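Local coordinates for protein NADH:ubiquinone oxidoreductase, Na translocating, F subunit (Porphyromonas gingivalis, PDB 2R6H) that binds flavin-adenine dinucleotide, pairing an antiparallel beta-barrel flavin domain of the ferredoxin reductase type with an alpha/beta domain of an NAD-binding family, at residues G42-I47 with V86-M91; F27-P32 with V141-P146; G148-Q153 with F285-G290. One frame throughout, in Å; residues are numbered along the deposited sequence.

How the contacts relate
Contacts 1 and 2 are buried and belong to the antiparallel flavin domain. Contact 1 joins neighbouring strands by backbone hydrogen bonds and offers polar groups to the FAD. Contact 2 is purely apolar and brings together two strands that are not neighbours. The two meet because strands 44-49 and 140-147 lie side by side: Ile47 packs on Met143. Contact 3 is only partly buried. It sets the loop after strand 140-147 against the C-terminal edge strand of the parallel sheet, so it joins the two domains through aromatic packing. Contacts 1 and 3 both reach the FAD, and Ser43 OG is probably hydrogen-bonded to His151 NE2. Contacts 2 and 3 adjoin only in sequence.

Contact 1: residues G42-I47 with V86-M91; sequences GSYAQI and VRAYSM. With FAD (flavin-adenine dinucleotide), chain H.
Strands 44-47 and 86-90 run antiparallel, with Ala45-Tyr89 and Ile47-Arg87 as hydrogen-bonded pairs and Met91 N to Ser43 O as a further bond. They are neighbours in the flavin-binding beta barrel of the ferredoxin reductase-like family, and Arg87, Tyr89 and Ser90 fit its RxYS motif. Ala45 N meets Tyr89 O at 2.7 Å, almost straight but from above the carbonyl plane.

Tyr44, Gln46, Ala88 and Ser90 share one face of the sheet. Tyr44 CG takes the crowded position between backbone N and carbonyl carbon (chi1 63°). This sets CD1 3.6 Å from Ala88 CB and lays one ring face under FAD C7M.

On the other face, Ile47 CG1 touches Tyr89 CD2, the side chains crossing at about a right angle. Tyr89 OH is hydrogen-bonded to FAD O4', with Ser128 OG as a second partner.

The backbone also grips the ligand: Ala88 O accepts from FAD O2', and Ser90 N donates to FAD O4 at 2.7 Å. Arg87 CG is anti to the backbone N. The chain then bends twice, so that NE and NH1 both donate to FAD O1P, each at 3.0 Å.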
loop_
_atom_site.group_PDB
_atom_site.type_symbol
_atom_site.label_atom_id
_atom_site.label_comp_id
_atom_site.label_asym_id
_atom_site.label_seq_id
_atom_site.Cartn_x
_atom_site.Cartn_y
_atom_site.Cartn_z
ATOM N N GLY A 42 3.297 -11.007 -0.561
ATOM C CA GLY A 42 3.041 -10.286 -1.784
ATOM C C GLY A 42 1.841 -10.837 -2.516
ATOM O O GLY A 42 1.437 -10.280 -3.536
ATOM N N SER A 43 1.270 -11.925 -2.008
ATOM C CA SER A 43 0.016 -12.447 -2.553
ATOM C C SER A 43 -1.140 -11.589 -2.067
ATOM O O SER A 43 -0.991 -10.807 -1.119
ATOM C CB SER A 43 -0.215 -13.904 -2.145
ATOM O OG SER A 43 0.303 -14.813 -3.107
ATOM N N TYR A 44 -2.293 -11.728 -2.712
ATOM C CA TYR A 44 -3.442 -10.919 -2.325
ATOM C C TYR A 44 -4.648 -11.770 -2.029
ATOM O O TYR A 44 -4.696 -12.942 -2.389
ATOM C CB TYR A 44 -3.798 -9.903 -3.408
ATOM C CG TYR A 44 -4.226 -10.511 -4.727
ATOM C CD1 TYR A 44 -5.569 -10.706 -5.030
ATOM C CD2 TYR A 44 -3.288 -10.869 -5.674
ATOM C CE1 TYR A 44 -5.963 -11.253 -6.243
ATOM C CE2 TYR A 44 -3.672 -11.414 -6.892
ATOM C CZ TYR A 44 -5.008 -11.607 -7.173
ATOM O OH TYR A 44 -5.367 -12.155 -8.385
ATOM N N ALA A 45 -5.622 -11.162 -1.365
ATOM C CA ALA A 45 -6.875 -11.831 -1.047
ATOM C C ALA A 45 -8.036 -11.110 -1.724
ATOM O O ALA A 45 -7.838 -10.097 -2.397
ATOM C CB ALA A 45 -7.078 -11.881 0.456
ATOM N N GLN A 46 -9.247 -11.619 -1.551
ATOM C CA GLN A 46 -10.393 -10.986 -2.174
ATOM C C GLN A 46 -11.549 -10.832 -1.222
ATOM O O GLN A 46 -11.927 -11.792 -0.548
ATOM C CB GLN A 46 -10.849 -11.806 -3.354
ATOM C CG GLN A 46 -9.751 -12.122 -4.281
ATOM C CD GLN A 46 -10.281 -12.486 -5.623
ATOM O OE1 GLN A 46 -11.118 -13.382 -5.744
ATOM N NE2 GLN A 46 -9.817 -11.785 -6.654
ATOM N N ILE A 47 -12.121 -9.632 -1.190
ATOM C CA ILE A 47 -13.277 -9.361 -0.354
ATOM C C ILE A 47 -14.549 -9.459 -1.168
ATOM O O ILE A 47 -14.591 -9.014 -2.311
ATOM C CB ILE A 47 -13.242 -7.946 0.249
ATOM C CG1 ILE A 47 -11.856 -7.619 0.792
ATOM C CG2 ILE A 47 -14.286 -7.819 1.354
ATOM C CD1 ILE A 47 -11.387 -8.576 1.848
ATOM N N VAL A 86 -16.483 -8.671 -6.160
ATOM C CA VAL A 86 -15.312 -9.171 -5.469
ATOM C C VAL A 86 -14.129 -8.243 -5.770
ATOM O O VAL A 86 -14.026 -7.694 -6.867
ATOM C CB VAL A 86 -15.025 -10.644 -5.909
ATOM C CG1 VAL A 86 -13.811 -11.219 -5.196
ATOM C CG2 VAL A 86 -16.234 -11.513 -5.640
ATOM N N ARG A 87 -13.240 -8.040 -4.809
ATOM C CA ARG A 87 -12.148 -7.105 -5.047
ATOM C C ARG A 87 -10.841 -7.540 -4.412
ATOM O O ARG A 87 -10.829 -8.197 -3.364
ATOM C CB ARG A 87 -12.515 -5.699 -4.574
ATOM C CG ARG A 87 -11.684 -4.629 -5.228
ATOM C CD ARG A 87 -11.924 -4.576 -6.726
ATOM N NE ARG A 87 -13.000 -3.652 -7.079
ATOM C CZ ARG A 87 -14.199 -4.014 -7.532
ATOM N NH1 ARG A 87 -15.112 -3.090 -7.816
ATOM N NH2 ARG A 87 -14.493 -5.297 -7.707
ATOM N N ALA A 88 -9.740 -7.149 -5.047
ATOM C CA ALA A 88 -8.412 -7.600 -4.637
ATOM C C ALA A 88 -7.718 -6.674 -3.622
ATOM O O ALA A 88 -7.633 -5.460 -3.831
ATOM C CB ALA A 88 -7.528 -7.794 -5.865
ATOM N N TYR A 89 -7.221 -7.254 -2.530
ATOM C CA TYR A 89 -6.372 -6.511 -1.604
ATOM C C TYR A 89 -5.166 -7.342 -1.160
ATOM O O TYR A 89 -5.305 -8.524 -0.831
ATOM C CB TYR A 89 -7.187 -5.938 -0.428
ATOM C CG TYR A 89 -8.213 -4.943 -0.921
ATOM C CD1 TYR A 89 -7.849 -3.645 -1.233
ATOM C CD2 TYR A 89 -9.529 -5.318 -1.127
ATOM C CE1 TYR A 89 -8.773 -2.739 -1.723
ATOM C CE2 TYR A 89 -10.460 -4.424 -1.610
ATOM C CZ TYR A 89 -10.080 -3.133 -1.912
ATOM O OH TYR A 89 -11.009 -2.238 -2.405
ATOM N N SER A 90 -3.986 -6.714 -1.192
ATOM C CA SER A 90 -2.720 -7.378 -0.893
ATOM C C SER A 90 -2.525 -7.546 0.605
ATOM O O SER A 90 -2.850 -6.638 1.358
ATOM C CB SER A 90 -1.561 -6.546 -1.442
ATOM O OG SER A 90 -1.470 -6.648 -2.848
HETATM N N MSE A 91 -1.988 -8.689 1.043
HETATM C CA MSE A 91 -1.635 -8.880 2.460
HETATM C C MSE A 91 -0.433 -8.051 2.853
HETATM O O MSE A 91 0.584 -8.046 2.166
HETATM C CB MSE A 91 -1.312 -10.334 2.787
HETATM C CG MSE A 91 -2.484 -11.159 3.252
HETATM SE SE MSE A 91 -3.538 -11.814 1.755
HETATM C CE MSE A 91 -2.225 -13.012 0.953
HETATM P PA FAD H . -14.047 1.084 -8.303
HETATM O O1A FAD H . -13.379 -0.110 -8.974
HETATM O O2A FAD H . -15.578 1.026 -8.290
HETATM O O5B FAD H . -13.563 2.473 -8.994
HETATM C C5B FAD H . -12.205 2.881 -8.919
HETATM C C4B FAD H . -12.083 4.373 -9.207
HETATM O O4B FAD H . -12.577 4.653 -10.504
HETATM C C3B FAD H . -12.887 5.213 -8.228
HETATM O O3B FAD H . -12.063 6.242 -7.739
HETATM C C2B FAD H . -14.016 5.815 -9.038
HETATM O O2B FAD H . -14.258 7.142 -8.627
HETATM C C1B FAD H . -13.462 5.764 -10.458
HETATM N N9A FAD H . -14.503 5.696 -11.523
HETATM C C8A FAD H . -15.589 4.850 -11.609
HETATM N N7A FAD H . -16.270 5.130 -12.750
HETATM C C5A FAD H . -15.637 6.145 -13.401
HETATM C C6A FAD H . -15.894 6.826 -14.600
HETATM N N6A FAD H . -16.994 6.567 -15.307
HETATM N N1A FAD H . -15.042 7.843 -15.013
HETATM C C2A FAD H . -13.940 8.188 -14.246
HETATM N N3A FAD H . -13.688 7.514 -13.059
HETATM C C4A FAD H . -14.522 6.510 -12.641
HETATM N N1 FAD H . -5.891 -1.568 -3.508
HETATM C C2 FAD H . -5.577 -1.227 -2.218
HETATM O O2 FAD H . -6.033 -0.184 -1.770
HETATM N N3 FAD H . -4.761 -2.052 -1.459
HETATM C C4 FAD H . -4.252 -3.238 -1.982
HETATM O O4 FAD H . -3.520 -4.016 -1.346
HETATM C C4X FAD H . -4.580 -3.571 -3.285
HETATM N N5 FAD H . -4.082 -4.743 -3.810
HETATM C C5X FAD H . -4.399 -5.068 -5.114
HETATM C C6 FAD H . -3.882 -6.246 -5.643
HETATM C C7 FAD H . -4.180 -6.621 -6.947
HETATM C C7M FAD H . -3.604 -7.907 -7.478
HETATM C C8 FAD H . -5.002 -5.798 -7.721
HETATM C C8M FAD H . -5.333 -6.172 -9.129
HETATM C C9 FAD H . -5.511 -4.620 -7.187
HETATM C C9A FAD H . -5.218 -4.245 -5.884
HETATM N N10 FAD H . -5.719 -3.069 -5.345
HETATM C C10 FAD H . -5.396 -2.735 -4.050
HETATM C "C1'" FAD H . -6.761 -2.242 -6.035
HETATM C "C2'" FAD H . -8.127 -2.681 -5.533
HETATM O "O2'" FAD H . -8.324 -4.031 -5.876
HETATM C "C3'" FAD H . -9.261 -1.852 -6.125
HETATM O "O3'" FAD H . -9.066 -1.633 -7.504
HETATM C "C4'" FAD H . -9.380 -0.542 -5.371
HETATM O "O4'" FAD H . -9.844 -0.864 -4.087
HETATM C "C5'" FAD H . -10.391 0.384 -6.023
HETATM O "O5'" FAD H . -11.527 -0.376 -6.363
HETATM P P FAD H . -12.984 0.101 -5.877
HETATM O O1P FAD H . -13.980 -1.024 -6.026
HETATM O O2P FAD H . -12.910 0.626 -4.466
HETATM O O3P FAD H . -13.355 1.301 -6.858
#

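Contact 2: residues F27-P32 with V141-P146; sequences FVVKLP and VMMSGP
Strands 27-30 and 141-146 cross at 84°, with 9.5 Å between their short axes at closest. Both belong to the six-stranded antiparallel sheet that forms the flavin-domain barrel, but strand 9-19 lies between them in the strand order. They therefore meet through side chains across the curved sheet. No hydrogen bond joins the two segments, and their nearest CA atoms, those of Val29 and Val141, are 8.2 Å apart.

Aliphatic contact comes first. Val29 and Val141 both point toward the opposing strand, and their side chains cross at about a right angle. CG1 of Val29 meets CG2 of Val141 at 3.8 Å. The other methyl of Val29, CG2, sits in the crowded position between backbone N and carbonyl carbon, and it turns to Met143 instead. One valine thus spreads its two branches over two residues of the facing strand.

The aromatic contact is looser. Phe27 CG is anti to the backbone N, and the ring presents CZ obliquely to Val141 CG2 at 4.3 Å. Phe27 also packs on Val14 and Leu135.

The contacts of Met143, a selenomethionine, complete the set. Its chain runs extended to SE, which meets Val29 CG2 at 3.8 Å, tip to tip. This side chain is poorly ordered, so its terminal position is less certain. Around the same apolar patch, Ile101 touches Val29 and Met143, while Ile47 touches Val141 and Met143. Strands 100-106 and 44-49 thus contribute to the same barrel core. At the last torsion Met143 bends (chi3 71°), which carries CE to within 3.8 Å of Leu31 CD1.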
loop_
_atom_site.group_PDB
_atom_site.type_symbol
_atom_site.label_atom_id
_atom_site.label_comp_id
_atom_site.label_asym_id
_atom_site.label_seq_id
_atom_site.Cartn_x
_atom_site.Cartn_y
_atom_site.Cartn_z
ATOM N N PHE A 27 -6.922 -1.959 7.532
ATOM C CA PHE A 27 -8.089 -2.812 7.699
ATOM C C PHE A 27 -7.659 -4.204 8.152
ATOM O O PHE A 27 -7.048 -4.944 7.396
ATOM C CB PHE A 27 -8.841 -2.863 6.374
ATOM C CG PHE A 27 -10.069 -3.704 6.401
ATOM C CD1 PHE A 27 -11.037 -3.507 7.376
ATOM C CD2 PHE A 27 -10.276 -4.670 5.433
ATOM C CE1 PHE A 27 -12.172 -4.271 7.399
ATOM C CE2 PHE A 27 -11.409 -5.436 5.449
ATOM C CZ PHE A 27 -12.364 -5.238 6.438
ATOM N N VAL A 28 -7.975 -4.544 9.393
ATOM C CA VAL A 28 -7.438 -5.737 10.030
ATOM C C VAL A 28 -8.543 -6.745 10.381
ATOM O O VAL A 28 -9.423 -6.466 11.209
ATOM C CB VAL A 28 -6.659 -5.354 11.307
ATOM C CG1 VAL A 28 -6.105 -6.585 11.989
ATOM C CG2 VAL A 28 -5.542 -4.365 10.975
ATOM N N VAL A 29 -8.497 -7.918 9.758
ATOM C CA VAL A 29 -9.541 -8.922 9.950
ATOM C C VAL A 29 -8.982 -10.209 10.557
ATOM O O VAL A 29 -7.804 -10.522 10.368
ATOM C CB VAL A 29 -10.276 -9.238 8.617
ATOM C CG1 VAL A 29 -11.022 -7.995 8.098
ATOM C CG2 VAL A 29 -9.290 -9.766 7.575
ATOM N N LYS A 30 -9.820 -10.951 11.281
ATOM C CA LYS A 30 -9.381 -12.194 11.920
ATOM C C LYS A 30 -10.146 -13.409 11.397
ATOM O O LYS A 30 -11.366 -13.353 11.227
ATOM C CB LYS A 30 -9.529 -12.097 13.447
ATOM C CG LYS A 30 -8.946 -13.272 14.228
ATOM C CD LYS A 30 -9.349 -13.224 15.705
ATOM C CE LYS A 30 -10.864 -13.382 15.858
ATOM N NZ LYS A 30 -11.305 -13.661 17.260
ATOM N N LEU A 31 -9.439 -14.508 11.147
ATOM C CA LEU A 31 -10.097 -15.727 10.671
ATOM C C LEU A 31 -10.749 -16.459 11.828
ATOM O O LEU A 31 -10.410 -16.195 12.985
ATOM C CB LEU A 31 -9.126 -16.630 9.902
ATOM C CG LEU A 31 -9.042 -16.309 8.399
ATOM C CD1 LEU A 31 -8.593 -14.879 8.184
ATOM C CD2 LEU A 31 -8.129 -17.257 7.653
ATOM N N PRO A 32 -11.713 -17.352 11.528
ATOM C CA PRO A 32 -12.368 -18.171 12.561
ATOM C C PRO A 32 -11.313 -18.876 13.410
ATOM O O PRO A 32 -10.238 -19.158 12.878
ATOM C CB PRO A 32 -13.142 -19.211 11.745
ATOM C CG PRO A 32 -13.421 -18.545 10.445
ATOM C CD PRO A 32 -12.252 -17.616 10.180
ATOM N N VAL A 141 -16.818 -9.999 7.209
ATOM C CA VAL A 141 -16.534 -9.937 5.779
ATOM C C VAL A 141 -16.235 -11.317 5.251
ATOM O O VAL A 141 -15.660 -12.143 5.967
ATOM C CB VAL A 141 -15.310 -9.072 5.494
ATOM C CG1 VAL A 141 -15.734 -7.685 5.106
ATOM C CG2 VAL A 141 -14.387 -9.061 6.708
HETATM N N MSE A 142 -16.610 -11.562 3.999
HETATM C CA MSE A 142 -16.234 -12.795 3.319
HETATM C C MSE A 142 -14.932 -12.570 2.590
HETATM O O MSE A 142 -14.792 -11.598 1.856
HETATM C CB MSE A 142 -17.302 -13.205 2.318
HETATM C CG MSE A 142 -18.659 -13.438 2.938
HETATM SE SE MSE A 142 -18.706 -14.979 4.147
HETATM C CE MSE A 142 -20.077 -14.321 5.401
HETATM N N MSE A 143 -13.979 -13.467 2.785
HETATM C CA MSE A 143 -12.658 -13.258 2.231
HETATM C C MSE A 143 -12.047 -14.541 1.717
HETATM O O MSE A 143 -12.101 -15.569 2.372
HETATM C CB MSE A 143 -11.749 -12.646 3.283
HETATM C CG MSE A 143 -10.493 -12.077 2.696
HETATM SE SE MSE A 143 -9.351 -11.214 4.011
HETATM C CE MSE A 143 -8.750 -12.812 4.967
ATOM N N SER A 144 -11.462 -14.482 0.534
ATOM C CA SER A 144 -10.799 -15.653 -0.029
ATOM C C SER A 144 -9.346 -15.355 -0.362
ATOM O O SER A 144 -8.973 -14.205 -0.581
ATOM C CB SER A 144 -11.532 -16.154 -1.282
ATOM O OG SER A 144 -11.813 -15.102 -2.194
ATOM N N GLY A 145 -8.529 -16.398 -0.403
ATOM C CA GLY A 145 -7.134 -16.254 -0.769
ATOM C C GLY A 145 -6.377 -17.534 -0.480
ATOM O O GLY A 145 -6.984 -18.498 -0.006
ATOM N N PRO A 146 -5.055 -17.549 -0.761
ATOM C CA PRO A 146 -4.311 -16.413 -1.322
ATOM C C PRO A 146 -4.347 -16.450 -2.843
ATOM O O PRO A 146 -4.647 -17.494 -3.410
ATOM C CB PRO A 146 -2.871 -16.692 -0.871
ATOM C CG PRO A 146 -2.895 -18.040 -0.206
ATOM C CD PRO A 146 -4.167 -18.700 -0.566
#

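Contact 3: residues G148-Q153 with F285-G290; sequences GDFHIQ and FFDDFG. With FAD (flavin-adenine dinucleotide), chain H.
Phe150 lies with one ring face against Asp287, whose CB sits over the ring centre. This is a CH-pi contact: CB is 3.7 Å from the centroid of the Phe150 ring and 11° off its normal. The carboxylate follows the ring obliquely, its plane 27° from that of the ring, and OD2 comes 3.6 Å from Phe150 CD1. Phe150 CG is anti to the backbone N, and this carries the ring toward strand 285-287. There the ring edge takes the backbone: CE2 is 3.3 Å from Phe285 O, near the ring plane. Pro170 of helix 168-181 packs on both Phe150 and Asp287.

A second pair forms at Gln153 and Phe285. The Gln153 chain bends at chi2, and its CG reaches Phe285 CZ at 3.4 Å. The amide lies obliquely along the ring, the planes 20° apart. NE2 donates to His151 O at 2.9 Å, which fixes the amide within its own loop. Phe285 is also stacked with Tyr259, whose OH is hydrogen-bonded to Gln153 N.

Further along, the chain turns to the flavin. Asp288 OD1 accepts from Gly290 N in an Asx turn at the C-terminus. Between them, Phe289 places one ring face over FAD C4X, on the opposite side of the flavin from Tyr89. An aromatic residue close to the C-terminus, following the last strand of the NAD-binding-type domain and lying against the flavin, is a familiar feature of the ferredoxin reductase-like fold.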
loop_
_atom_site.group_PDB
_atom_site.type_symbol
_atom_site.label_atom_id
_atom_site.label_comp_id
_atom_site.label_asym_id
_atom_site.label_seq_id
_atom_site.Cartn_x
_atom_site.Cartn_y
_atom_site.Cartn_z
ATOM N N GLY A 148 -2.133 -14.824 -6.536
ATOM C CA GLY A 148 -1.189 -13.902 -7.138
ATOM C C GLY A 148 0.210 -14.480 -7.227
ATOM O O GLY A 148 0.514 -15.493 -6.598
ATOM N N ASP A 149 1.063 -13.831 -8.014
ATOM C CA ASP A 149 2.348 -14.410 -8.391
ATOM C C ASP A 149 3.506 -13.545 -7.906
ATOM O O ASP A 149 4.672 -13.904 -8.069
ATOM C CB ASP A 149 2.427 -14.592 -9.908
ATOM C CG ASP A 149 3.314 -15.755 -10.309
ATOM O OD1 ASP A 149 4.439 -15.857 -9.778
ATOM O OD2 ASP A 149 2.884 -16.567 -11.155
ATOM N N PHE A 150 3.177 -12.404 -7.308
ATOM C CA PHE A 150 4.172 -11.383 -7.007
ATOM C C PHE A 150 5.033 -11.785 -5.814
ATOM O O PHE A 150 4.664 -11.554 -4.663
ATOM C CB PHE A 150 3.494 -10.038 -6.734
ATOM C CG PHE A 150 4.454 -8.931 -6.404
ATOM C CD1 PHE A 150 4.369 -8.260 -5.195
ATOM C CD2 PHE A 150 5.441 -8.561 -7.301
ATOM C CE1 PHE A 150 5.250 -7.241 -4.888
ATOM C CE2 PHE A 150 6.326 -7.543 -7.000
ATOM C CZ PHE A 150 6.231 -6.883 -5.792
ATOM N N HIS A 151 6.233 -12.406 -6.012
ATOM C CA HIS A 151 6.996 -12.990 -4.910
ATOM C C HIS A 151 8.502 -12.723 -5.011
ATOM O O HIS A 151 9.040 -12.539 -6.105
ATOM C CB HIS A 151 6.758 -14.508 -4.828
ATOM C CG HIS A 151 5.312 -14.905 -4.704
ATOM N ND1 HIS A 151 4.743 -15.883 -5.485
ATOM C CD2 HIS A 151 4.333 -14.453 -3.883
ATOM C CE1 HIS A 151 3.465 -16.014 -5.157
ATOM N NE2 HIS A 151 3.194 -15.159 -4.191
ATOM N N ILE A 152 9.172 -12.755 -3.858
ATOM C CA ILE A 152 10.620 -12.600 -3.795
ATOM C C ILE A 152 11.324 -13.651 -4.646
ATOM O O ILE A 152 10.917 -14.813 -4.678
ATOM C CB ILE A 152 11.135 -12.696 -2.346
ATOM C CG1 ILE A 152 10.287 -11.822 -1.420
ATOM C CG2 ILE A 152 12.600 -12.292 -2.275
ATOM C CD1 ILE A 152 10.440 -12.161 0.047
ATOM N N GLN A 153 12.383 -13.236 -5.334
ATOM C CA GLN A 153 13.203 -14.159 -6.106
ATOM C C GLN A 153 14.255 -14.823 -5.227
ATOM O O GLN A 153 14.850 -14.181 -4.361
ATOM C CB GLN A 153 13.873 -13.433 -7.274
ATOM C CG GLN A 153 12.909 -12.641 -8.139
ATOM C CD GLN A 153 11.881 -13.521 -8.822
ATOM O OE1 GLN A 153 12.216 -14.323 -9.695
ATOM N NE2 GLN A 153 10.621 -13.375 -8.428
ATOM N N PHE A 285 10.301 -5.990 -10.889
ATOM C CA PHE A 285 9.127 -6.775 -10.519
ATOM C C PHE A 285 8.006 -5.875 -10.023
ATOM O O PHE A 285 8.049 -5.388 -8.896
ATOM C CB PHE A 285 9.499 -7.802 -9.459
ATOM C CG PHE A 285 10.598 -8.710 -9.884
ATOM C CD1 PHE A 285 10.314 -9.905 -10.526
ATOM C CD2 PHE A 285 11.923 -8.366 -9.673
ATOM C CE1 PHE A 285 11.324 -10.752 -10.932
ATOM C CE2 PHE A 285 12.948 -9.210 -10.087
ATOM C CZ PHE A 285 12.644 -10.405 -10.716
ATOM N N PHE A 286 6.997 -5.671 -10.865
ATOM C CA PHE A 286 5.927 -4.720 -10.579
ATOM C C PHE A 286 4.580 -5.383 -10.266
ATOM O O PHE A 286 4.072 -6.178 -11.060
ATOM C CB PHE A 286 5.780 -3.763 -11.759
ATOM C CG PHE A 286 4.687 -2.761 -11.601
ATOM C CD1 PHE A 286 3.833 -2.481 -12.655
ATOM C CD2 PHE A 286 4.512 -2.086 -10.404
ATOM C CE1 PHE A 286 2.815 -1.529 -12.523
ATOM C CE2 PHE A 286 3.492 -1.138 -10.257
ATOM C CZ PHE A 286 2.644 -0.858 -11.324
ATOM N N ASP A 287 4.021 -5.060 -9.098
ATOM C CA ASP A 287 2.659 -5.450 -8.736
ATOM C C ASP A 287 1.701 -4.322 -9.104
ATOM O O ASP A 287 1.710 -3.240 -8.502
ATOM C CB ASP A 287 2.539 -5.806 -7.244
ATOM C CG ASP A 287 1.349 -6.730 -6.949
ATOM O OD1 ASP A 287 0.706 -7.183 -7.922
ATOM O OD2 ASP A 287 1.064 -7.016 -5.759
ATOM N N ASP A 288 0.878 -4.605 -10.107
ATOM C CA ASP A 288 -0.025 -3.635 -10.696
ATOM C C ASP A 288 -1.389 -3.652 -10.014
ATOM O O ASP A 288 -2.113 -4.648 -10.078
ATOM C CB ASP A 288 -0.187 -3.944 -12.182
ATOM C CG ASP A 288 -0.729 -2.776 -12.960
ATOM O OD1 ASP A 288 -1.250 -1.828 -12.329
ATOM O OD2 ASP A 288 -0.625 -2.801 -14.202
ATOM N N PHE A 289 -1.738 -2.550 -9.358
ATOM C CA PHE A 289 -3.037 -2.451 -8.698
ATOM C C PHE A 289 -4.153 -2.188 -9.720
ATOM O O PHE A 289 -5.325 -2.064 -9.357
ATOM C CB PHE A 289 -3.018 -1.390 -7.584
ATOM C CG PHE A 289 -2.475 -1.897 -6.266
ATOM C CD1 PHE A 289 -2.694 -1.194 -5.085
ATOM C CD2 PHE A 289 -1.762 -3.088 -6.200
ATOM C CE1 PHE A 289 -2.197 -1.656 -3.870
ATOM C CE2 PHE A 289 -1.265 -3.557 -4.984
ATOM C CZ PHE A 289 -1.483 -2.837 -3.822
ATOM N N GLY A 290 -3.783 -2.117 -10.998
ATOM C CA GLY A 290 -4.747 -1.914 -12.071
ATOM C C GLY A 290 -5.022 -0.459 -12.425
ATOM O O GLY A 290 -5.610 0.295 -11.645
HETATM P PA FAD H . -14.047 1.084 -8.303
HETATM O O1A FAD H . -13.379 -0.110 -8.974
HETATM O O2A FAD H . -15.578 1.026 -8.290
HETATM O O5B FAD H . -13.563 2.473 -8.994
HETATM C C5B FAD H . -12.205 2.881 -8.919
HETATM C C4B FAD H . -12.083 4.373 -9.207
HETATM O O4B FAD H . -12.577 4.653 -10.504
HETATM C C3B FAD H . -12.887 5.213 -8.228
HETATM O O3B FAD H . -12.063 6.242 -7.739
HETATM C C2B FAD H . -14.016 5.815 -9.038
HETATM O O2B FAD H . -14.258 7.142 -8.627
HETATM C C1B FAD H . -13.462 5.764 -10.458
HETATM N N9A FAD H . -14.503 5.696 -11.523
HETATM C C8A FAD H . -15.589 4.850 -11.609
HETATM N N7A FAD H . -16.270 5.130 -12.750
HETATM C C5A FAD H . -15.637 6.145 -13.401
HETATM C C6A FAD H . -15.894 6.826 -14.600
HETATM N N6A FAD H . -16.994 6.567 -15.307
HETATM N N1A FAD H . -15.042 7.843 -15.013
HETATM C C2A FAD H . -13.940 8.188 -14.246
HETATM N N3A FAD H . -13.688 7.514 -13.059
HETATM C C4A FAD H . -14.522 6.510 -12.641
HETATM N N1 FAD H . -5.891 -1.568 -3.508
HETATM C C2 FAD H . -5.577 -1.227 -2.218
HETATM O O2 FAD H . -6.033 -0.184 -1.770
HETATM N N3 FAD H . -4.761 -2.052 -1.459
HETATM C C4 FAD H . -4.252 -3.238 -1.982
HETATM O O4 FAD H . -3.520 -4.016 -1.346
HETATM C C4X FAD H . -4.580 -3.571 -3.285
HETATM N N5 FAD H . -4.082 -4.743 -3.810
HETATM C C5X FAD H . -4.399 -5.068 -5.114
HETATM C C6 FAD H . -3.882 -6.246 -5.643
HETATM C C7 FAD H . -4.180 -6.621 -6.947
HETATM C C7M FAD H . -3.604 -7.907 -7.478
HETATM C C8 FAD H . -5.002 -5.798 -7.721
HETATM C C8M FAD H . -5.333 -6.172 -9.129
HETATM C C9 FAD H . -5.511 -4.620 -7.187
HETATM C C9A FAD H . -5.218 -4.245 -5.884
HETATM N N10 FAD H . -5.719 -3.069 -5.345
HETATM C C10 FAD H . -5.396 -2.735 -4.050
HETATM C "C1'" FAD H . -6.761 -2.242 -6.035
HETATM C "C2'" FAD H . -8.127 -2.681 -5.533
HETATM O "O2'" FAD H . -8.324 -4.031 -5.876
HETATM C "C3'" FAD H . -9.261 -1.852 -6.125
HETATM O "O3'" FAD H . -9.066 -1.633 -7.504
HETATM C "C4'" FAD H . -9.380 -0.542 -5.371
HETATM O "O4'" FAD H . -9.844 -0.864 -4.087
HETATM C "C5'" FAD H . -10.391 0.384 -6.023
HETATM O "O5'" FAD H . -11.527 -0.376 -6.363
HETATM P P FAD H . -12.984 0.101 -5.877
HETATM O O1P FAD H . -13.980 -1.024 -6.026
HETATM O O2P FAD H . -12.910 0.626 -4.466
HETATM O O3P FAD H . -13.355 1.301 -6.858
#